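Side-chain contacts in diguanylate cyclase/phosphodiesterase-domain containing protein (Thermotoga maritima MSB8, PDB 6KHU), which is a putative diguanylate cyclase of the GGDEF family, whose active members make cyclic di-GMP from two molecules of GTP: residues K56-V61 with E91-H96; F33-K38 with M49-I54. All coordinates share one frame; numbering follows the deposited sequence.

Both contacts use helix 41-57, at different heights, and both lie in the GGDEF region. Contact 2 (33-38 with 49-54) seats the middle of that helix on strand 30-37. Contact 1 (56-61 with 91-96) joins the end of the helix and the turn after it to the neighbouring helix 86-100, partly through a zinc ion. Their centres are about 10 Å apart, and I54 bridges them, its CD1 3.7 Å from CB of the zinc ligand H96. I93 CD1 of contact 1 also lies 4.2 Å from F33 CD2 of contact 2. The I51 side chain of contact 2 is about 13 Å from the zinc, so contact 2 takes no part in the metal site.

Contact 1 (K56-V61 with E91-H96); sequences KECVRV and ERIKNH. With ZN (zinc ion), chain C.
E57 and H96 meet through a zinc ion, each giving it one short bond: E57 OE1 and H96 NE2 both lie 2.0 Å from the metal. The second carboxylate oxygen, E57 OE2, sits farther from the zinc at 2.7 Å, making the grip of the carboxylate lopsided. The two ligands cross at about a right angle, with carboxylate and imidazole planes 79° apart. With chi1 at -161° and an extended chain beyond CG, E57 carries its carboxylate out to the metal.

The other ring nitrogen is fixed from within the helix. H96 ND1 donates to R92 O at 2.8 Å, and the oxygen lies at the ring edge, close to the ring plane. R92 O also accepts the helical bond from H96 N, and the two donors approach opposite faces of the carbonyl plane. This second-shell bond limits rotation of the imidazole and leaves NE2 directed at zinc.

Deeper in the protein, C58 SG rests against the ethyl arm of I93, 3.7 Å from CG1 and slightly farther from CD1. C58 also touches L76, while I93 packs on I107 of strand 105-112, tying this apolar point to the sheet. R92 extends toward the turn, where a water joins R92 NH2 to C58 O. Its guanidinium is near the E57 carboxylate without a salt bridge, although the opposite charges probably attract.

In this crystal E57 and H96 hold the zinc at the partly exposed edge; the buried apolar contact beneath, setting the end region of helix 41-57 and the following turn against helix 86-100, belongs to the GGDEF fold.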
loop_
_atom_site.group_PDB
_atom_site.type_symbol
_atom_site.label_atom_id
_atom_site.label_comp_id
_atom_site.label_asym_id
_atom_site.label_seq_id
_atom_site.Cartn_x
_atom_site.Cartn_y
_atom_site.Cartn_z
ATOM N N LYS A 56 -1.161 0.541 -8.365
ATOM C CA LYS A 56 -2.463 0.690 -9.010
ATOM C C LYS A 56 -2.942 -0.627 -9.602
ATOM O O LYS A 56 -4.151 -0.895 -9.631
ATOM C CB LYS A 56 -2.400 1.753 -10.106
ATOM C CG LYS A 56 -2.642 3.177 -9.637
ATOM C CD LYS A 56 -3.940 3.294 -8.820
ATOM C CE LYS A 56 -5.185 3.010 -9.646
ATOM N NZ LYS A 56 -6.393 3.699 -9.080
ATOM N N GLU A 57 -2.012 -1.460 -10.072
ATOM C CA GLU A 57 -2.383 -2.751 -10.641
ATOM C C GLU A 57 -3.038 -3.664 -9.614
ATOM O O GLU A 57 -3.848 -4.524 -9.983
ATOM C CB GLU A 57 -1.145 -3.434 -11.232
ATOM C CG GLU A 57 -1.481 -4.521 -12.227
ATOM C CD GLU A 57 -0.257 -5.192 -12.799
ATOM O OE1 GLU A 57 -0.336 -6.403 -13.085
ATOM O OE2 GLU A 57 0.779 -4.504 -12.977
ATOM N N CYS A 58 -2.687 -3.517 -8.331
ATOM C CA CYS A 58 -3.288 -4.341 -7.280
ATOM C C CYS A 58 -4.732 -3.971 -6.968
ATOM O O CYS A 58 -5.406 -4.724 -6.259
ATOM C CB CYS A 58 -2.498 -4.216 -5.977
ATOM S SG CYS A 58 -0.756 -4.603 -6.121
ATOM N N VAL A 59 -5.199 -2.810 -7.423
ATOM C CA VAL A 59 -6.550 -2.351 -7.120
ATOM C C VAL A 59 -7.555 -3.259 -7.826
ATOM O O VAL A 59 -7.594 -3.315 -9.060
ATOM C CB VAL A 59 -6.716 -0.885 -7.553
ATOM C CG1 VAL A 59 -8.192 -0.466 -7.603
ATOM C CG2 VAL A 59 -5.915 0.027 -6.630
ATOM N N ARG A 60 -8.377 -3.970 -7.045
ATOM C CA ARG A 60 -9.385 -4.870 -7.604
ATOM C C ARG A 60 -10.789 -4.282 -7.621
ATOM O O ARG A 60 -11.574 -4.607 -8.517
ATOM C CB ARG A 60 -9.461 -6.188 -6.826
ATOM C CG ARG A 60 -8.181 -6.752 -6.271
ATOM C CD ARG A 60 -8.525 -7.948 -5.359
ATOM N NE ARG A 60 -9.786 -8.575 -5.764
ATOM C CZ ARG A 60 -10.911 -8.559 -5.046
ATOM N NH1 ARG A 60 -10.948 -7.945 -3.875
ATOM N NH2 ARG A 60 -12.011 -9.147 -5.504
ATOM N N VAL A 61 -11.144 -3.464 -6.639
ATOM C CA VAL A 61 -12.465 -2.836 -6.612
ATOM C C VAL A 61 -12.272 -1.354 -6.371
ATOM O O VAL A 61 -11.202 -0.923 -5.902
ATOM C CB VAL A 61 -13.380 -3.498 -5.549
ATOM C CG1 VAL A 61 -13.572 -4.975 -5.882
ATOM C CG2 VAL A 61 -12.790 -3.342 -4.144
ATOM N N GLU A 91 4.313 -10.649 -3.100
ATOM C CA GLU A 91 5.224 -11.240 -4.078
ATOM C C GLU A 91 5.005 -10.632 -5.460
ATOM O O GLU A 91 5.971 -10.348 -6.180
ATOM C CB GLU A 91 5.042 -12.761 -4.113
ATOM C CG GLU A 91 6.300 -13.560 -4.478
ATOM C CD GLU A 91 7.521 -13.195 -3.633
ATOM O OE1 GLU A 91 8.653 -13.254 -4.165
ATOM O OE2 GLU A 91 7.353 -12.859 -2.435
ATOM N N ARG A 92 3.740 -10.406 -5.839
ATOM C CA ARG A 92 3.464 -9.818 -7.146
ATOM C C ARG A 92 4.075 -8.426 -7.254
ATOM O O ARG A 92 4.692 -8.092 -8.273
ATOM C CB ARG A 92 1.950 -9.771 -7.405
ATOM C CG ARG A 92 1.325 -11.123 -7.767
ATOM C CD ARG A 92 -0.200 -11.114 -7.608
ATOM N NE ARG A 92 -0.835 -10.134 -8.487
ATOM C CZ ARG A 92 -2.007 -9.547 -8.249
ATOM N NH1 ARG A 92 -2.496 -8.662 -9.118
ATOM N NH2 ARG A 92 -2.694 -9.840 -7.148
ATOM N N ILE A 93 3.928 -7.605 -6.210
ATOM C CA ILE A 93 4.541 -6.279 -6.226
ATOM C C ILE A 93 6.056 -6.403 -6.384
ATOM O O ILE A 93 6.674 -5.707 -7.207
ATOM C CB ILE A 93 4.163 -5.487 -4.960
ATOM C CG1 ILE A 93 2.646 -5.227 -4.914
ATOM C CG2 ILE A 93 4.965 -4.177 -4.900
ATOM C CD1 ILE A 93 2.131 -4.894 -3.536
ATOM N N LYS A 94 6.669 -7.318 -5.619
ATOM C CA LYS A 94 8.122 -7.504 -5.690
ATOM C C LYS A 94 8.559 -7.961 -7.078
ATOM O O LYS A 94 9.541 -7.444 -7.626
ATOM C CB LYS A 94 8.578 -8.509 -4.625
ATOM C CG LYS A 94 8.383 -8.005 -3.175
ATOM C CD LYS A 94 9.369 -8.643 -2.185
ATOM C CE LYS A 94 9.027 -10.104 -1.928
ATOM N NZ LYS A 94 9.775 -10.667 -0.759
ATOM N N ASN A 95 7.823 -8.911 -7.666
ATOM C CA ASN A 95 8.114 -9.383 -9.021
ATOM C C ASN A 95 8.060 -8.248 -10.037
ATOM O O ASN A 95 8.903 -8.177 -10.937
ATOM C CB ASN A 95 7.131 -10.482 -9.425
ATOM C CG ASN A 95 7.363 -11.784 -8.675
ATOM O OD1 ASN A 95 8.352 -11.931 -7.968
ATOM N ND2 ASN A 95 6.448 -12.737 -8.843
ATOM N N HIS A 96 7.074 -7.357 -9.922
ATOM C CA HIS A 96 7.016 -6.228 -10.854
ATOM C C HIS A 96 8.201 -5.293 -10.661
ATOM O O HIS A 96 8.798 -4.825 -11.642
ATOM C CB HIS A 96 5.702 -5.469 -10.702
ATOM C CG HIS A 96 4.537 -6.155 -11.348
ATOM N ND1 HIS A 96 4.003 -7.330 -10.861
ATOM C CD2 HIS A 96 3.823 -5.847 -12.457
ATOM C CE1 HIS A 96 3.010 -7.718 -11.643
ATOM N NE2 HIS A 96 2.878 -6.834 -12.620
HETATM ZN ZN ZN C . 1.384 -6.968 -13.982
HETATM O O HOH W 1 -4.698 -7.690 -6.108
#

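Contact 2 (F33-K38 with M49-I54); sequences FFVKTK and MKIGKI
The split beta-alpha-beta unit of the ferredoxin-like GGDEF core begins here, where I51 of helix 41-57 lies over V35 and T37 of strand 30-37. The chain runs from this strand through the helix to strand 65-68, which is parallel to strand 30-37 but separated from it in the sheet by strand 73-79. The contact is therefore the seat of the crossover helix on the strand that precedes it.

V35 and I51 have the closest backbones of the two segments, their CA atoms 8.3 Å apart, and their side chains point at each other across that gap. The touch is made by methyl groups: V35 CG1 stands 3.9 Å from I51 CG2, with the two side chains crossing obliquely. A chi1 of 177° turns CG1 of V35, rather than CG2, onto the isoleucine. I51 is forked over the strand: CG2 goes to V35, while the longer arm runs toward T37. The modelled approach of I51 CD1 to T37 CG2 is too short for two carbons, so the exact position of that arm is doubtful. I51 also packs on I103, another apolar neighbour of this buried residue.

The strand is held on both flanks, V35 pairing through its backbone with F74 and K36 with S106. F34 and K36 serve the other face of the sheet, where both touch helix 119-130. The hydroxyl of T37 has its partner outside the two segments: with chi1 at 56°, OG1 lies between backbone N and carbonyl carbon and hydrogen-bonds to D72 O.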
loop_
_atom_site.group_PDB
_atom_site.type_symbol
_atom_site.label_atom_id
_atom_site.label_comp_id
_atom_site.label_asym_id
_atom_site.label_seq_id
_atom_site.Cartn_x
_atom_site.Cartn_y
_atom_site.Cartn_z
ATOM N N PHE A 33 -0.462 -2.138 2.519
ATOM C CA PHE A 33 0.912 -2.315 2.072
ATOM C C PHE A 33 1.595 -0.956 2.060
ATOM O O PHE A 33 0.998 0.038 1.625
ATOM C CB PHE A 33 1.000 -2.944 0.648
ATOM C CG PHE A 33 0.373 -4.312 0.521
ATOM C CD1 PHE A 33 -0.997 -4.453 0.388
ATOM C CD2 PHE A 33 1.162 -5.449 0.480
ATOM C CE1 PHE A 33 -1.574 -5.693 0.252
ATOM C CE2 PHE A 33 0.583 -6.702 0.352
ATOM C CZ PHE A 33 -0.792 -6.821 0.244
ATOM N N PHE A 34 2.849 -0.916 2.531
ATOM C CA PHE A 34 3.729 0.243 2.385
ATOM C C PHE A 34 4.915 -0.120 1.498
ATOM O O PHE A 34 5.526 -1.181 1.676
ATOM C CB PHE A 34 4.276 0.712 3.746
ATOM C CG PHE A 34 3.411 1.710 4.459
ATOM C CD1 PHE A 34 2.027 1.612 4.421
ATOM C CD2 PHE A 34 3.997 2.743 5.198
ATOM C CE1 PHE A 34 1.225 2.537 5.101
ATOM C CE2 PHE A 34 3.215 3.665 5.883
ATOM C CZ PHE A 34 1.821 3.566 5.836
ATOM N N VAL A 35 5.263 0.770 0.565
ATOM C CA VAL A 35 6.467 0.628 -0.254
ATOM C C VAL A 35 7.256 1.933 -0.176
ATOM O O VAL A 35 6.750 2.992 -0.560
ATOM C CB VAL A 35 6.140 0.280 -1.719
ATOM C CG1 VAL A 35 7.423 0.213 -2.551
ATOM C CG2 VAL A 35 5.388 -1.043 -1.803
ATOM N N LYS A 36 8.482 1.865 0.333
ATOM C CA LYS A 36 9.369 3.020 0.372
ATOM C C LYS A 36 10.484 2.828 -0.647
ATOM O O LYS A 36 11.164 1.798 -0.637
ATOM C CB LYS A 36 9.966 3.224 1.769
ATOM C CG LYS A 36 10.965 4.383 1.823
ATOM C CD LYS A 36 11.273 4.820 3.251
ATOM C CE LYS A 36 12.387 5.860 3.250
ATOM N NZ LYS A 36 12.733 6.350 4.613
ATOM N N THR A 37 10.657 3.812 -1.530
ATOM C CA THR A 37 11.739 3.789 -2.505
ATOM C C THR A 37 12.984 4.408 -1.899
ATOM O O THR A 37 12.918 5.454 -1.239
ATOM C CB THR A 37 11.375 4.553 -3.777
ATOM O OG1 THR A 37 11.011 5.900 -3.443
ATOM C CG2 THR A 37 10.226 3.888 -4.472
ATOM N N LYS A 38 14.117 3.763 -2.138
ATOM C CA LYS A 38 15.396 4.194 -1.585
ATOM C C LYS A 38 16.397 4.307 -2.738
ATOM O O LYS A 38 17.351 3.536 -2.834
ATOM C CB LYS A 38 15.867 3.226 -0.489
ATOM C CG LYS A 38 14.972 3.256 0.752
ATOM C CD LYS A 38 15.202 2.085 1.688
ATOM C CE LYS A 38 14.473 2.331 3.011
ATOM N NZ LYS A 38 14.349 1.097 3.856
HETATM N N MSE A 49 6.696 7.091 -10.554
HETATM C CA MSE A 49 5.565 6.830 -11.428
HETATM C C MSE A 49 5.467 5.327 -11.735
HETATM O O MSE A 49 4.379 4.821 -12.021
HETATM C CB MSE A 49 5.664 7.671 -12.706
HETATM C CG MSE A 49 5.102 9.106 -12.550
HETATM SE SE MSE A 49 5.626 10.377 -14.052
HETATM C CE MSE A 49 7.563 10.062 -14.079
ATOM N N LYS A 50 6.591 4.608 -11.615
ATOM C CA LYS A 50 6.606 3.176 -11.921
ATOM C C LYS A 50 6.031 2.343 -10.779
ATOM O O LYS A 50 5.209 1.447 -11.006
ATOM C CB LYS A 50 8.030 2.715 -12.235
ATOM C CG LYS A 50 8.501 3.092 -13.625
ATOM C CD LYS A 50 9.925 2.612 -13.884
ATOM C CE LYS A 50 10.559 3.384 -15.045
ATOM N NZ LYS A 50 11.855 2.792 -15.494
ATOM N N ILE A 51 6.472 2.603 -9.548
ATOM C CA ILE A 51 5.894 1.883 -8.423
ATOM C C ILE A 51 4.447 2.309 -8.213
ATOM O O ILE A 51 3.604 1.489 -7.825
ATOM C CB ILE A 51 6.770 2.077 -7.174
ATOM C CG1 ILE A 51 8.060 1.286 -7.358
ATOM C CG2 ILE A 51 6.053 1.623 -5.906
ATOM C CD1 ILE A 51 9.246 1.916 -6.729
ATOM N N GLY A 52 4.122 3.568 -8.514
ATOM C CA GLY A 52 2.732 3.995 -8.455
ATOM C C GLY A 52 1.834 3.165 -9.354
ATOM O O GLY A 52 0.784 2.670 -8.926
ATOM N N LYS A 53 2.249 2.980 -10.609
ATOM C CA LYS A 53 1.481 2.154 -11.533
ATOM C C LYS A 53 1.388 0.714 -11.041
ATOM O O LYS A 53 0.344 0.068 -11.189
ATOM C CB LYS A 53 2.118 2.195 -12.920
ATOM C CG LYS A 53 1.530 3.240 -13.863
ATOM C CD LYS A 53 2.581 3.696 -14.867
ATOM C CE LYS A 53 1.993 3.863 -16.242
ATOM N NZ LYS A 53 2.896 3.259 -17.260
ATOM N N ILE A 54 2.476 0.196 -10.464
ATOM C CA ILE A 54 2.495 -1.191 -9.999
ATOM C C ILE A 54 1.453 -1.394 -8.905
ATOM O O ILE A 54 0.691 -2.370 -8.915
ATOM C CB ILE A 54 3.904 -1.572 -9.509
ATOM C CG1 ILE A 54 4.866 -1.756 -10.689
ATOM C CG2 ILE A 54 3.846 -2.820 -8.624
ATOM C CD1 ILE A 54 6.328 -1.860 -10.258
#